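Local coordinates for protein AlkZ (Streptomyces sahachiroi, PDB 5UUJ) that belongs to the AlkZ-like DNA glycosylase family, whose members are grouped with helix-turn-helix proteins, at residues 77-82 with 96-101; 295-300 with 305-310. All coordinates share one frame; numbering follows the deposited sequence.

Contact 1. Residues 77-82 with 96-101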
# COMPACT_ATOMS: atom_id res chain seq x y z
N TRP A 77 -3.10 -4.37 -8.98
CA TRP A 77 -3.59 -4.96 -7.75
C TRP A 77 -2.50 -5.80 -7.11
O TRP A 77 -1.92 -6.66 -7.77
CB TRP A 77 -4.85 -5.78 -8.02
CG TRP A 77 -5.99 -4.94 -8.48
CD1 TRP A 77 -7.05 -4.51 -7.73
CD2 TRP A 77 -6.18 -4.40 -9.79
NE1 TRP A 77 -7.89 -3.74 -8.49
CE2 TRP A 77 -7.38 -3.66 -9.76
CE3 TRP A 77 -5.46 -4.47 -10.99
CZ2 TRP A 77 -7.88 -3.00 -10.89
CZ3 TRP A 77 -5.96 -3.82 -12.10
CH2 TRP A 77 -7.15 -3.09 -12.04
N ALA A 78 -2.22 -5.53 -5.84
CA ALA A 78 -1.15 -6.20 -5.12
C ALA A 78 -1.64 -6.64 -3.73
O ALA A 78 -2.53 -7.49 -3.63
CB ALA A 78 0.07 -5.29 -5.01
N MSE A 79 -1.07 -6.06 -2.68
CA MSE A 79 -1.34 -6.51 -1.31
C MSE A 79 -2.82 -6.46 -0.96
O MSE A 79 -3.49 -5.45 -1.20
CB MSE A 79 -0.54 -5.68 -0.30
CG MSE A 79 0.87 -6.18 -0.08
SE MSE A 79 2.01 -6.02 -1.67
CE MSE A 79 1.92 -4.07 -1.83
N ARG A 80 -3.32 -7.55 -0.39
CA ARG A 80 -4.71 -7.67 0.03
C ARG A 80 -5.67 -7.50 -1.14
O ARG A 80 -6.86 -7.28 -0.96
CB ARG A 80 -5.02 -6.64 1.13
CG ARG A 80 -4.04 -6.68 2.30
CD ARG A 80 -4.33 -5.63 3.36
NE ARG A 80 -4.34 -4.27 2.81
CZ ARG A 80 -3.25 -3.54 2.56
NH1 ARG A 80 -2.03 -4.03 2.78
NH2 ARG A 80 -3.38 -2.32 2.07
N GLY A 81 -5.14 -7.62 -2.36
CA GLY A 81 -5.95 -7.51 -3.56
C GLY A 81 -6.37 -6.10 -3.92
O GLY A 81 -7.18 -5.91 -4.83
N THR A 82 -5.83 -5.10 -3.23
CA THR A 82 -6.20 -3.71 -3.49
C THR A 82 -5.25 -3.05 -4.50
O THR A 82 -4.09 -3.45 -4.63
CB THR A 82 -6.22 -2.87 -2.20
OG1 THR A 82 -4.90 -2.78 -1.66
CG2 THR A 82 -7.15 -3.48 -1.17
N SER A 96 4.45 -11.99 -6.89
CA SER A 96 4.71 -13.42 -6.75
C SER A 96 4.15 -13.96 -5.44
O SER A 96 3.58 -15.06 -5.39
CB SER A 96 6.21 -13.71 -6.84
OG SER A 96 6.48 -15.08 -6.61
N LEU A 97 4.31 -13.19 -4.37
CA LEU A 97 3.84 -13.61 -3.06
C LEU A 97 2.31 -13.59 -2.98
O LEU A 97 1.71 -14.39 -2.26
CB LEU A 97 4.44 -12.72 -1.97
CG LEU A 97 5.50 -13.38 -1.09
CD1 LEU A 97 6.65 -13.92 -1.92
CD2 LEU A 97 6.01 -12.39 -0.04
N MSE A 98 1.68 -12.68 -3.72
CA MSE A 98 0.22 -12.63 -3.76
C MSE A 98 -0.33 -13.83 -4.53
O MSE A 98 -1.32 -14.43 -4.12
CB MSE A 98 -0.27 -11.32 -4.40
CG MSE A 98 0.12 -10.05 -3.65
SE MSE A 98 -0.27 -10.11 -1.74
CE MSE A 98 -2.16 -10.61 -1.83
N ALA A 99 0.30 -14.16 -5.65
CA ALA A 99 -0.10 -15.33 -6.43
C ALA A 99 0.04 -16.60 -5.60
O ALA A 99 -0.74 -17.54 -5.74
CB ALA A 99 0.73 -15.43 -7.70
N ASN A 100 1.03 -16.62 -4.72
CA ASN A 100 1.30 -17.78 -3.87
C ASN A 100 0.15 -18.08 -2.91
O ASN A 100 -0.00 -19.21 -2.46
CB ASN A 100 2.60 -17.57 -3.09
CG ASN A 100 2.93 -18.73 -2.17
OD1 ASN A 100 3.27 -19.82 -2.63
ND2 ASN A 100 2.83 -18.51 -0.87
N THR A 101 -0.67 -17.08 -2.59
CA THR A 101 -1.79 -17.28 -1.67
C THR A 101 -2.86 -18.17 -2.29
O THR A 101 -3.62 -18.82 -1.58
CB THR A 101 -2.45 -15.95 -1.24
OG1 THR A 101 -3.11 -15.35 -2.36
CG2 THR A 101 -1.41 -15.00 -0.67
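Met98, a selenomethionine on helix 91-100, reaches into the tight turn that joins strands 74-77 and 83-86, and it carries the contact from the helix side. Its CB points at the turn. CG then comes to 3.7 Å from Ala78 O. SE settles beside the backbone of the next residue, 3.8 Å from Met79 CA, with Met79 CG more distant at 4.4 Å. CG lies anti to the carbonyl carbon, and bends at chi2 (-49°) and chi3 (-53°) curl the chain. This brings the methyl CE against the peptide atoms of the turn, 3.6 Å from both Arg80 N and Ala78 O. The turn has its own bracing. Gly81 N donates to Ala78 O at 2.9 Å, with Met79 and Arg80 in the backbone conformations of a type II turn. Met79 O takes two bonds from Thr82, one from its N and one from OG1, the latter nearly along the C=O axis. In the other segment, Thr101 OG1 is hydrogen-bonded to Met98 O at 2.7 Å. Leu231 and Trp171 also pack on Met98. Ala78 O also accepts from Trp171 NE1, and the backbone of Arg80 is hydrogen-bonded to that of Leu231. The Arg80 guanidinium turns to Trp230 O and Gln41 OE1. With no hydrogen bond between the two segments, the selenoether and its methyl supply van der Waals packing against peptide atoms, while directional bonds within the turn and to neighbouring helices fix the backbone.

Contact 2. Residues 295-300 with 305-310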
# COMPACT_ATOMS: atom_id res chain seq x y z
N GLY A 295 -0.89 -1.87 10.29
CA GLY A 295 -2.31 -2.20 10.33
C GLY A 295 -3.07 -1.34 11.32
O GLY A 295 -2.56 -1.02 12.40
N THR A 296 -4.29 -0.96 10.96
CA THR A 296 -5.14 -0.17 11.84
C THR A 296 -5.49 -0.93 13.12
O THR A 296 -5.91 -0.33 14.11
CB THR A 296 -6.46 0.24 11.15
OG1 THR A 296 -7.18 -0.94 10.76
CG2 THR A 296 -6.17 1.09 9.92
N LYS A 297 -5.29 -2.24 13.10
CA LYS A 297 -5.59 -3.10 14.25
C LYS A 297 -4.57 -2.95 15.37
O LYS A 297 -4.84 -3.32 16.51
CB LYS A 297 -5.65 -4.57 13.81
CG LYS A 297 -7.00 -5.24 13.97
CD LYS A 297 -7.74 -5.31 12.64
CE LYS A 297 -9.11 -5.98 12.78
NZ LYS A 297 -9.31 -6.66 14.09
N ASP A 298 -3.38 -2.44 15.06
CA ASP A 298 -2.31 -2.36 16.05
C ASP A 298 -2.64 -1.36 17.16
O ASP A 298 -2.69 -0.15 16.93
CB ASP A 298 -0.97 -1.99 15.40
CG ASP A 298 0.22 -2.39 16.24
OD1 ASP A 298 0.07 -2.50 17.48
OD2 ASP A 298 1.31 -2.61 15.67
N GLU A 299 -2.85 -1.88 18.37
CA GLU A 299 -3.38 -1.10 19.47
C GLU A 299 -2.37 -0.15 20.11
O GLU A 299 -2.76 0.73 20.88
CB GLU A 299 -3.96 -2.03 20.54
CG GLU A 299 -5.20 -2.78 20.06
CD GLU A 299 -5.78 -3.73 21.09
OE1 GLU A 299 -5.80 -3.37 22.29
OE2 GLU A 299 -6.22 -4.83 20.70
N VAL A 300 -1.08 -0.30 19.82
CA VAL A 300 -0.08 0.62 20.36
C VAL A 300 -0.08 1.93 19.58
O VAL A 300 0.36 2.96 20.09
CB VAL A 300 1.35 0.03 20.36
CG1 VAL A 300 1.38 -1.29 21.13
CG2 VAL A 300 1.87 -0.15 18.94
N GLU A 305 -10.74 1.50 21.33
CA GLU A 305 -12.02 2.18 21.53
C GLU A 305 -12.20 3.34 20.55
O GLU A 305 -13.31 3.85 20.39
CB GLU A 305 -12.15 2.68 22.97
CG GLU A 305 -11.20 3.82 23.37
CD GLU A 305 -9.88 3.32 23.93
OE1 GLU A 305 -9.48 2.17 23.62
OE2 GLU A 305 -9.23 4.09 24.67
N HIS A 306 -11.11 3.76 19.91
CA HIS A 306 -11.16 4.86 18.95
C HIS A 306 -11.02 4.38 17.50
O HIS A 306 -10.95 5.20 16.58
CB HIS A 306 -10.05 5.87 19.26
CG HIS A 306 -10.21 6.57 20.57
ND1 HIS A 306 -11.45 6.89 21.10
CD2 HIS A 306 -9.30 7.00 21.47
CE1 HIS A 306 -11.29 7.49 22.26
NE2 HIS A 306 -9.99 7.57 22.51
N ARG A 307 -10.98 3.07 17.31
CA ARG A 307 -10.70 2.50 15.99
C ARG A 307 -11.82 2.80 14.99
O ARG A 307 -11.55 3.07 13.81
CB ARG A 307 -10.49 0.99 16.11
CG ARG A 307 -9.95 0.35 14.84
CD ARG A 307 -9.76 -1.15 14.99
NE ARG A 307 -9.63 -1.80 13.69
CZ ARG A 307 -10.64 -2.27 12.96
NH1 ARG A 307 -11.89 -2.16 13.41
NH2 ARG A 307 -10.41 -2.84 11.79
N SER A 308 -13.06 2.76 15.45
CA SER A 308 -14.21 2.96 14.57
C SER A 308 -14.27 4.38 14.01
O SER A 308 -14.93 4.63 13.00
CB SER A 308 -15.51 2.64 15.31
OG SER A 308 -15.70 3.53 16.40
N ALA A 309 -13.58 5.31 14.67
CA ALA A 309 -13.52 6.69 14.18
C ALA A 309 -12.56 6.82 13.00
O ALA A 309 -12.68 7.74 12.19
CB ALA A 309 -13.11 7.62 15.30
N VAL A 310 -11.61 5.89 12.91
CA VAL A 310 -10.62 5.90 11.84
C VAL A 310 -11.01 4.95 10.71
O VAL A 310 -11.12 5.35 9.55
CB VAL A 310 -9.22 5.52 12.37
CG1 VAL A 310 -8.19 5.56 11.24
CG2 VAL A 310 -8.81 6.45 13.49
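Thr296 and Lys297, the two central residues of the type I beta turn from Gly295 to Asp298, meet Arg307 in the short, weakly bonded helical turn at about 307-310. Gly295, with positive phi, is where the chain leaves helix 289-292, and Asp298 N closes the turn on Gly295 O at 3.1 Å. Arg307 sends its side chain out toward the turn: CG is anti to the backbone N (chi1 -169°) and the chain stays extended to NE, carrying CD to 4.0 Å from Thr296 O. Thr296 crosses it at about a right angle, its OG1 lying oblique to the guanidinium, 3.9 Å from Arg307 NH2, too far for a hydrogen bond. Lys297 uses its aliphatic part: CE sits over one face of the guanidinium, 3.5 Å from Arg307 NH2. Lys297 NZ is 4.6 Å from the same Arg307 NH2, and this nearness of like charges is probably eased by solvent, since Lys297 is exposed. Arg307 NE, covered by the contact, has no partner in the model. Polar and stacking partners hold neighbouring residues: Asp298 OD1 makes a salt bridge with Arg260, while His306 stacks on Phe343 and its NE2 is hydrogen-bonded to Asp345 OD1. Methylene-on-guanidinium packing without a cross-bond thus joins the two limbs of a surface loop between the short helices 289-292 and 307-310, entered through a glycine of positive phi and a type I beta turn.

How the contacts relate
Contacts 1 and 2 follow one another along the chain, the first complete before the second begins, and both belong to the AlkZ-like part of the protein. Their centres are 24 Å apart and their nearest atoms about 8 Å, so they do not touch. Contact 1 is the deeper, its centre about 11 Å from the centre of the chain against about 18 Å for contact 2, and most of its touching residues are buried, whereas contact 2 lies at the surface. Both rest on packing across their segments, but contact 1 presses a side chain on peptide atoms in the interior, whereas contact 2 sets two cationic side chains together at the surface.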